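Local atomic coordinates of DyP2 (PDB entry 4G2C), a protein that is a haem-containing dye-decolorizing peroxidase from a lignin-reactive bacterium, probably oxidising dyes and other substrates at the expense of hydrogen peroxide. Residues G268-L282 and P471-P485. Sequence-based numbering, arbitrary orientation.
With HEM (protoporphyrin IX containing Fe), chain C.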
loop_
_atom_site.group_PDB
_atom_site.type_symbol
_atom_site.label_atom_id
_atom_site.label_comp_id
_atom_site.label_asym_id
_atom_site.label_seq_id
_atom_site.Cartn_x
_atom_site.Cartn_y
_atom_site.Cartn_z
ATOM N N GLY A 268 5.900 -13.393 11.149
ATOM C CA GLY A 268 6.027 -12.840 9.813
ATOM C C GLY A 268 4.761 -12.132 9.357
ATOM O O GLY A 268 3.858 -11.870 10.157
ATOM N N SER A 269 4.706 -11.810 8.068
ATOM C CA SER A 269 3.534 -11.189 7.496
ATOM C C SER A 269 3.414 -11.519 6.003
ATOM O O SER A 269 4.421 -11.651 5.315
ATOM C CB SER A 269 3.598 -9.670 7.722
ATOM O OG SER A 269 2.372 -9.057 7.377
ATOM N N TYR A 270 2.177 -11.660 5.523
ATOM C CA TYR A 270 1.881 -11.778 4.092
ATOM C C TYR A 270 2.061 -10.447 3.341
ATOM O O TYR A 270 1.770 -9.347 3.868
ATOM C CB TYR A 270 0.460 -12.308 3.863
ATOM C CG TYR A 270 0.245 -13.683 4.410
ATOM C CD1 TYR A 270 0.689 -14.810 3.714
ATOM C CD2 TYR A 270 -0.387 -13.870 5.634
ATOM C CE1 TYR A 270 0.496 -16.084 4.225
ATOM C CE2 TYR A 270 -0.587 -15.125 6.147
ATOM C CZ TYR A 270 -0.140 -16.229 5.447
ATOM O OH TYR A 270 -0.338 -17.490 5.965
ATOM N N PHE A 271 2.532 -10.563 2.103
ATOM C CA PHE A 271 3.005 -9.408 1.337
ATOM C C PHE A 271 2.392 -9.432 -0.046
ATOM O O PHE A 271 2.525 -10.423 -0.765
ATOM C CB PHE A 271 4.534 -9.464 1.250
ATOM C CG PHE A 271 5.171 -8.294 0.541
ATOM C CD1 PHE A 271 5.168 -7.029 1.111
ATOM C CD2 PHE A 271 5.823 -8.476 -0.677
ATOM C CE1 PHE A 271 5.770 -5.971 0.466
ATOM C CE2 PHE A 271 6.435 -7.427 -1.323
ATOM C CZ PHE A 271 6.411 -6.172 -0.757
ATOM N N VAL A 272 1.691 -8.358 -0.401
ATOM C CA VAL A 272 1.127 -8.207 -1.743
ATOM C C VAL A 272 2.061 -7.340 -2.551
ATOM O O VAL A 272 2.398 -6.246 -2.114
ATOM C CB VAL A 272 -0.233 -7.466 -1.737
ATOM C CG1 VAL A 272 -0.924 -7.606 -3.100
ATOM C CG2 VAL A 272 -1.123 -7.962 -0.627
ATOM N N PHE A 273 2.491 -7.826 -3.714
ATOM C CA PHE A 273 3.173 -6.979 -4.699
ATOM C C PHE A 273 2.354 -6.938 -5.987
ATOM O O PHE A 273 2.042 -7.986 -6.559
ATOM C CB PHE A 273 4.597 -7.481 -4.999
ATOM C CG PHE A 273 5.377 -6.562 -5.899
ATOM C CD1 PHE A 273 5.103 -6.503 -7.257
ATOM C CD2 PHE A 273 6.360 -5.729 -5.385
ATOM C CE1 PHE A 273 5.802 -5.633 -8.092
ATOM C CE2 PHE A 273 7.065 -4.862 -6.211
ATOM C CZ PHE A 273 6.783 -4.818 -7.565
ATOM N N ARG A 274 1.981 -5.736 -6.426
ATOM C CA ARG A 274 1.244 -5.553 -7.682
ATOM C C ARG A 274 1.768 -4.317 -8.436
ATOM O O ARG A 274 1.745 -3.204 -7.901
ATOM C CB ARG A 274 -0.254 -5.361 -7.415
ATOM C CG ARG A 274 -1.080 -6.623 -7.208
ATOM C CD ARG A 274 -2.416 -6.314 -6.500
ATOM N NE ARG A 274 -3.429 -5.739 -7.393
ATOM C CZ ARG A 274 -4.213 -6.479 -8.174
ATOM N NH1 ARG A 274 -4.083 -7.794 -8.155
ATOM N NH2 ARG A 274 -5.119 -5.919 -8.970
ATOM N N LYS A 275 2.222 -4.510 -9.676
ATOM C CA LYS A 275 2.714 -3.399 -10.498
ATOM C C LYS A 275 1.529 -2.769 -11.200
ATOM O O LYS A 275 0.846 -3.426 -11.997
ATOM C CB LYS A 275 3.736 -3.886 -11.536
ATOM C CG LYS A 275 4.508 -2.773 -12.243
ATOM C CD LYS A 275 5.383 -3.333 -13.359
ATOM C CE LYS A 275 6.255 -2.248 -13.996
ATOM N NZ LYS A 275 7.281 -2.782 -14.943
ATOM N N LEU A 276 1.271 -1.501 -10.879
ATOM C CA LEU A 276 0.081 -0.812 -11.364
ATOM C C LEU A 276 0.503 0.359 -12.233
ATOM O O LEU A 276 1.096 1.328 -11.755
ATOM C CB LEU A 276 -0.777 -0.316 -10.188
ATOM C CG LEU A 276 -1.138 -1.386 -9.153
ATOM C CD1 LEU A 276 -1.860 -0.791 -7.945
ATOM C CD2 LEU A 276 -1.982 -2.495 -9.777
ATOM N N GLU A 277 0.196 0.270 -13.514
ATOM C CA GLU A 277 0.556 1.339 -14.423
ATOM C C GLU A 277 -0.476 2.450 -14.355
ATOM O O GLU A 277 -1.685 2.199 -14.356
ATOM C CB GLU A 277 0.688 0.819 -15.856
ATOM C CG GLU A 277 1.383 1.812 -16.789
ATOM C CD GLU A 277 1.450 1.305 -18.211
ATOM O OE1 GLU A 277 0.393 1.264 -18.876
ATOM O OE2 GLU A 277 2.556 0.941 -18.658
ATOM N N GLN A 278 0.017 3.681 -14.300
ATOM C CA GLN A 278 -0.827 4.868 -14.248
ATOM C C GLN A 278 -0.786 5.679 -15.556
ATOM O O GLN A 278 0.241 6.259 -15.900
ATOM C CB GLN A 278 -0.362 5.766 -13.104
ATOM C CG GLN A 278 -0.495 5.148 -11.711
ATOM C CD GLN A 278 -0.117 6.140 -10.621
ATOM O OE1 GLN A 278 1.007 6.126 -10.110
ATOM N NE2 GLN A 278 -1.048 7.010 -10.271
ATOM N N ASN A 279 -1.900 5.720 -16.279
ATOM C CA ASN A 279 -2.027 6.615 -17.415
ATOM C C ASN A 279 -2.448 7.994 -16.897
ATOM O O ASN A 279 -3.639 8.320 -16.844
ATOM C CB ASN A 279 -3.049 6.064 -18.414
ATOM C CG ASN A 279 -3.132 6.892 -19.696
ATOM O OD1 ASN A 279 -2.849 8.087 -19.706
ATOM N ND2 ASN A 279 -3.516 6.245 -20.781
ATOM N N VAL A 280 -1.459 8.782 -16.488
ATOM C CA VAL A 280 -1.691 10.101 -15.928
ATOM C C VAL A 280 -2.462 10.969 -16.904
ATOM O O VAL A 280 -3.405 11.673 -16.522
ATOM C CB VAL A 280 -0.377 10.783 -15.593
ATOM C CG1 VAL A 280 -0.637 12.171 -14.987
ATOM C CG2 VAL A 280 0.420 9.912 -14.652
ATOM N N ARG A 281 -2.075 10.892 -18.174
ATOM C CA ARG A 281 -2.748 11.647 -19.220
ATOM C C ARG A 281 -4.264 11.467 -19.169
ATOM O O ARG A 281 -5.026 12.438 -19.148
ATOM C CB ARG A 281 -2.210 11.255 -20.603
ATOM C CG ARG A 281 -2.975 11.889 -21.777
ATOM C CD ARG A 281 -2.065 12.174 -22.989
ATOM N NE ARG A 281 -1.720 10.989 -23.782
ATOM C CZ ARG A 281 -0.488 10.689 -24.212
ATOM N NH1 ARG A 281 0.551 11.478 -23.915
ATOM N NH2 ARG A 281 -0.289 9.588 -24.937
ATOM N N LEU A 282 -4.703 10.216 -19.157
ATOM C CA LEU A 282 -6.122 9.934 -19.260
ATOM C C LEU A 282 -6.833 10.345 -17.969
ATOM O O LEU A 282 -7.994 10.794 -17.984
ATOM C CB LEU A 282 -6.317 8.451 -19.534
ATOM C CG LEU A 282 -7.717 7.868 -19.611
ATOM C CD1 LEU A 282 -8.520 8.489 -20.726
ATOM C CD2 LEU A 282 -7.582 6.368 -19.818
ATOM N N PRO A 471 -12.961 6.837 -17.000
ATOM C CA PRO A 471 -12.193 5.782 -17.668
ATOM C C PRO A 471 -11.184 5.159 -16.699
ATOM O O PRO A 471 -10.697 5.868 -15.811
ATOM C CB PRO A 471 -11.475 6.539 -18.800
ATOM C CG PRO A 471 -11.384 7.972 -18.307
ATOM C CD PRO A 471 -12.710 8.171 -17.582
ATOM N N GLN A 472 -10.903 3.861 -16.854
ATOM C CA GLN A 472 -9.916 3.168 -16.028
ATOM C C GLN A 472 -8.504 3.591 -16.430
ATOM O O GLN A 472 -8.050 3.281 -17.536
ATOM C CB GLN A 472 -10.064 1.642 -16.163
ATOM C CG GLN A 472 -9.299 0.837 -15.103
ATOM C CD GLN A 472 -9.245 -0.685 -15.377
ATOM O OE1 GLN A 472 -10.258 -1.334 -15.671
ATOM N NE2 GLN A 472 -8.053 -1.246 -15.270
ATOM N N ALA A 473 -7.809 4.293 -15.533
ATOM C CA ALA A 473 -6.474 4.820 -15.836
ATOM C C ALA A 473 -5.361 4.067 -15.116
ATOM O O ALA A 473 -4.183 4.433 -15.211
ATOM C CB ALA A 473 -6.396 6.326 -15.528
ATOM N N VAL A 474 -5.739 3.028 -14.382
ATOM C CA VAL A 474 -4.767 2.197 -13.686
ATOM C C VAL A 474 -4.823 0.768 -14.212
ATOM O O VAL A 474 -5.895 0.155 -14.270
ATOM C CB VAL A 474 -4.992 2.228 -12.164
ATOM C CG1 VAL A 474 -4.183 1.128 -11.467
ATOM C CG2 VAL A 474 -4.661 3.631 -11.604
ATOM N N THR A 475 -3.670 0.243 -14.610
ATOM C CA THR A 475 -3.618 -1.102 -15.174
ATOM C C THR A 475 -2.687 -2.031 -14.411
ATOM O O THR A 475 -1.499 -1.746 -14.249
ATOM C CB THR A 475 -3.169 -1.080 -16.662
ATOM O OG1 THR A 475 -3.956 -0.131 -17.389
ATOM C CG2 THR A 475 -3.327 -2.462 -17.299
ATOM N N MET A 476 -3.235 -3.155 -13.961
ATOM C CA MET A 476 -2.458 -4.187 -13.273
ATOM C C MET A 476 -1.555 -4.903 -14.282
ATOM O O MET A 476 -2.049 -5.518 -15.234
ATOM C CB MET A 476 -3.418 -5.179 -12.596
ATOM C CG MET A 476 -2.847 -6.553 -12.250
ATOM S SD MET A 476 -1.533 -6.434 -11.039
ATOM C CE MET A 476 -1.371 -8.154 -10.558
ATOM N N LYS A 477 -0.241 -4.823 -14.066
ATOM C CA LYS A 477 0.738 -5.358 -15.023
ATOM C C LYS A 477 1.319 -6.700 -14.592
ATOM O O LYS A 477 2.117 -7.295 -15.314
ATOM C CB LYS A 477 1.896 -4.371 -15.226
ATOM C CG LYS A 477 1.475 -3.001 -15.700
ATOM C CD LYS A 477 0.748 -3.073 -17.036
ATOM C CE LYS A 477 1.703 -3.388 -18.176
ATOM N NZ LYS A 477 1.019 -3.206 -19.493
ATOM N N GLY A 478 0.939 -7.157 -13.404
ATOM C CA GLY A 478 1.457 -8.399 -12.862
ATOM C C GLY A 478 1.839 -8.229 -11.401
ATOM O O GLY A 478 2.133 -7.120 -10.946
ATOM N N GLY A 479 1.850 -9.332 -10.662
ATOM C CA GLY A 479 2.138 -9.282 -9.240
ATOM C C GLY A 479 2.142 -10.667 -8.647
ATOM O O GLY A 479 1.897 -11.637 -9.371
ATOM N N GLU A 480 2.423 -10.769 -7.343
ATOM C CA GLU A 480 2.432 -12.073 -6.660
ATOM C C GLU A 480 2.261 -11.921 -5.153
ATOM O O GLU A 480 2.441 -10.823 -4.608
ATOM C CB GLU A 480 3.728 -12.846 -6.995
ATOM C CG GLU A 480 3.846 -14.236 -6.371
ATOM C CD GLU A 480 2.676 -15.169 -6.707
ATOM O OE1 GLU A 480 2.746 -15.894 -7.724
ATOM O OE2 GLU A 480 1.694 -15.198 -5.942
ATOM N N TYR A 481 1.912 -13.017 -4.478
ATOM C CA TYR A 481 1.798 -13.010 -3.017
ATOM C C TYR A 481 2.981 -13.711 -2.366
ATOM O O TYR A 481 3.424 -14.757 -2.836
ATOM C CB TYR A 481 0.523 -13.712 -2.547
ATOM C CG TYR A 481 -0.771 -13.103 -2.999
ATOM C CD1 TYR A 481 -0.957 -11.727 -2.993
ATOM C CD2 TYR A 481 -1.819 -13.914 -3.440
ATOM C CE1 TYR A 481 -2.166 -11.166 -3.402
ATOM C CE2 TYR A 481 -3.024 -13.371 -3.853
ATOM C CZ TYR A 481 -3.198 -11.992 -3.836
ATOM O OH TYR A 481 -4.399 -11.439 -4.243
ATOM N N PHE A 482 3.456 -13.142 -1.260
ATOM C CA PHE A 482 4.630 -13.645 -0.548
ATOM C C PHE A 482 4.390 -13.670 0.978
ATOM O O PHE A 482 3.377 -13.200 1.477
ATOM C CB PHE A 482 5.834 -12.735 -0.801
ATOM C CG PHE A 482 6.222 -12.574 -2.263
ATOM C CD1 PHE A 482 5.566 -11.661 -3.081
ATOM C CD2 PHE A 482 7.290 -13.282 -2.791
ATOM C CE1 PHE A 482 5.943 -11.486 -4.405
ATOM C CE2 PHE A 482 7.669 -13.112 -4.108
ATOM C CZ PHE A 482 7.000 -12.217 -4.918
ATOM N N PHE A 483 5.356 -14.188 1.714
ATOM C CA PHE A 483 5.344 -14.110 3.154
ATOM C C PHE A 483 6.733 -13.627 3.556
ATOM O O PHE A 483 7.733 -14.207 3.126
ATOM C CB PHE A 483 5.060 -15.502 3.731
ATOM C CG PHE A 483 4.910 -15.534 5.225
ATOM C CD1 PHE A 483 3.765 -15.038 5.833
ATOM C CD2 PHE A 483 5.898 -16.085 6.019
ATOM C CE1 PHE A 483 3.619 -15.073 7.222
ATOM C CE2 PHE A 483 5.756 -16.136 7.404
ATOM C CZ PHE A 483 4.614 -15.627 8.007
ATOM N N MET A 484 6.822 -12.558 4.344
ATOM C CA MET A 484 8.106 -12.233 4.957
ATOM C C MET A 484 8.220 -13.016 6.260
ATOM O O MET A 484 7.516 -12.741 7.223
ATOM C CB MET A 484 8.298 -10.735 5.232
ATOM C CG MET A 484 7.643 -9.765 4.270
ATOM S SD MET A 484 8.039 -9.828 2.509
ATOM C CE MET A 484 7.019 -11.192 1.987
ATOM N N PRO A 485 9.096 -14.019 6.282
ATOM C CA PRO A 485 9.271 -14.848 7.477
ATOM C C PRO A 485 10.145 -14.173 8.512
ATOM O O PRO A 485 10.748 -13.131 8.253
ATOM C CB PRO A 485 9.972 -16.094 6.933
ATOM C CG PRO A 485 10.700 -15.605 5.735
ATOM C CD PRO A 485 9.860 -14.532 5.131
HETATM C CHA HEM C . -5.149 6.109 0.123
HETATM C CHB HEM C . -3.825 6.575 -4.530
HETATM C CHC HEM C . -3.902 1.751 -5.098
HETATM C CHD HEM C . -5.966 1.360 -0.737
HETATM C C1A HEM C . -4.768 6.658 -1.078
HETATM C C2A HEM C . -4.562 8.070 -1.325
HETATM C C3A HEM C . -4.193 8.189 -2.607
HETATM C C4A HEM C . -4.151 6.868 -3.210
HETATM C CMA HEM C . -3.864 9.500 -3.341
HETATM C CAA HEM C . -4.743 9.198 -0.271
HETATM C CBA HEM C . -3.457 9.336 0.550
HETATM C CGA HEM C . -3.422 8.375 1.716
HETATM O O1A HEM C . -4.361 8.354 2.533
HETATM O O2A HEM C . -2.444 7.611 1.849
HETATM C C1B HEM C . -3.732 5.321 -5.117
HETATM C C2B HEM C . -3.330 5.002 -6.486
HETATM C C3B HEM C . -3.356 3.661 -6.622
HETATM C C4B HEM C . -3.751 3.088 -5.358
HETATM C CMB HEM C . -2.970 6.045 -7.574
HETATM C CAB HEM C . -3.007 2.795 -7.853
HETATM C CBB HEM C . -2.248 3.278 -8.840
HETATM C C1C HEM C . -4.543 1.235 -3.993
HETATM C C2C HEM C . -4.988 -0.140 -3.832
HETATM C C3C HEM C . -5.544 -0.244 -2.613
HETATM C C4C HEM C . -5.470 1.057 -1.979
HETATM C CMC HEM C . -4.808 -1.283 -4.872
HETATM C CAC HEM C . -6.202 -1.494 -1.981
HETATM C CBC HEM C . -6.643 -2.511 -2.737
HETATM C C1D HEM C . -5.886 2.573 -0.088
HETATM C C2D HEM C . -6.214 2.768 1.300
HETATM C C3D HEM C . -5.936 4.242 1.550
HETATM C C4D HEM C . -5.492 4.794 0.308
HETATM C CMD HEM C . -6.713 1.707 2.295
HETATM C CAD HEM C . -6.127 5.019 2.836
HETATM C CBD HEM C . -7.626 5.220 2.930
HETATM C CGD HEM C . -7.835 5.855 4.276
HETATM O O1D HEM C . -7.404 5.241 5.288
HETATM O O2D HEM C . -8.385 6.989 4.308
HETATM N NA HEM C . -4.503 5.958 -2.232
HETATM N NB HEM C . -3.973 4.124 -4.470
HETATM N NC HEM C . -4.856 1.939 -2.841
HETATM N ND HEM C . -5.469 3.785 -0.628
HETATM FE FE HEM C . -4.853 4.012 -2.665
HETATM O O HOH W 1 -3.211 -9.960 -6.644
HETATM O O HOH W 2 -2.999 2.353 -17.212
HETATM O O HOH W 3 -1.034 -0.724 -20.659
#
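Arg274 and Met476 cross at about a right angle on one face of the antiparallel pair of strands 267-278 and 474-484, and the arginine can be followed atom by atom. Arg274 CB lies 4.0 Å from Met476 SD, and CG meets both SD and the terminal methyl, CE. NE passes near SD, and a bend at chi3 (78°) folds the guanidinium back over the thioether: Met476 SD sits 3.9 Å from Arg274 CZ, over the centre of one face of the guanidinium, while CE touches NH1. At the tip, water 1 lies in the guanidinium plane, accepts from NH1 and also bonds Tyr481 OH; NH2 lies against Met476 CG and CB while forming a salt bridge with Asp150. A leucine here would probably leave Asp150 without its charged mate and Met476 SD without the flat group it covers.

The two strands, their local axes at 155°, pair within the second, C-terminal sheet of the DyP peroxidase fold, where strand 402-409 flanks 267-278 on its other edge. Backbone bonds from Ser269 N–Met484 O to Asn279 N–Ala473 O fix the register. It shifts at Lys477, whose N donates to Lys275 O (2.7 Å) while Gly478 O accepts from Lys275 N (2.9 Å), as expected of a beta bulge.

On the same face as Arg274, Leu276 CB packs on Val474 CG1 at 3.9 Å, and both side chains touch the haem vinyl carbon CBB. Farther along, Phe483 turns its edge to the face of Tyr270, centroids 5.0 Å apart and planes at 62°. On the opposite face of the sheet, Met484 SD lies 4.3 Å from the centroid of the Phe271 ring, an oblique Met-aromatic contact.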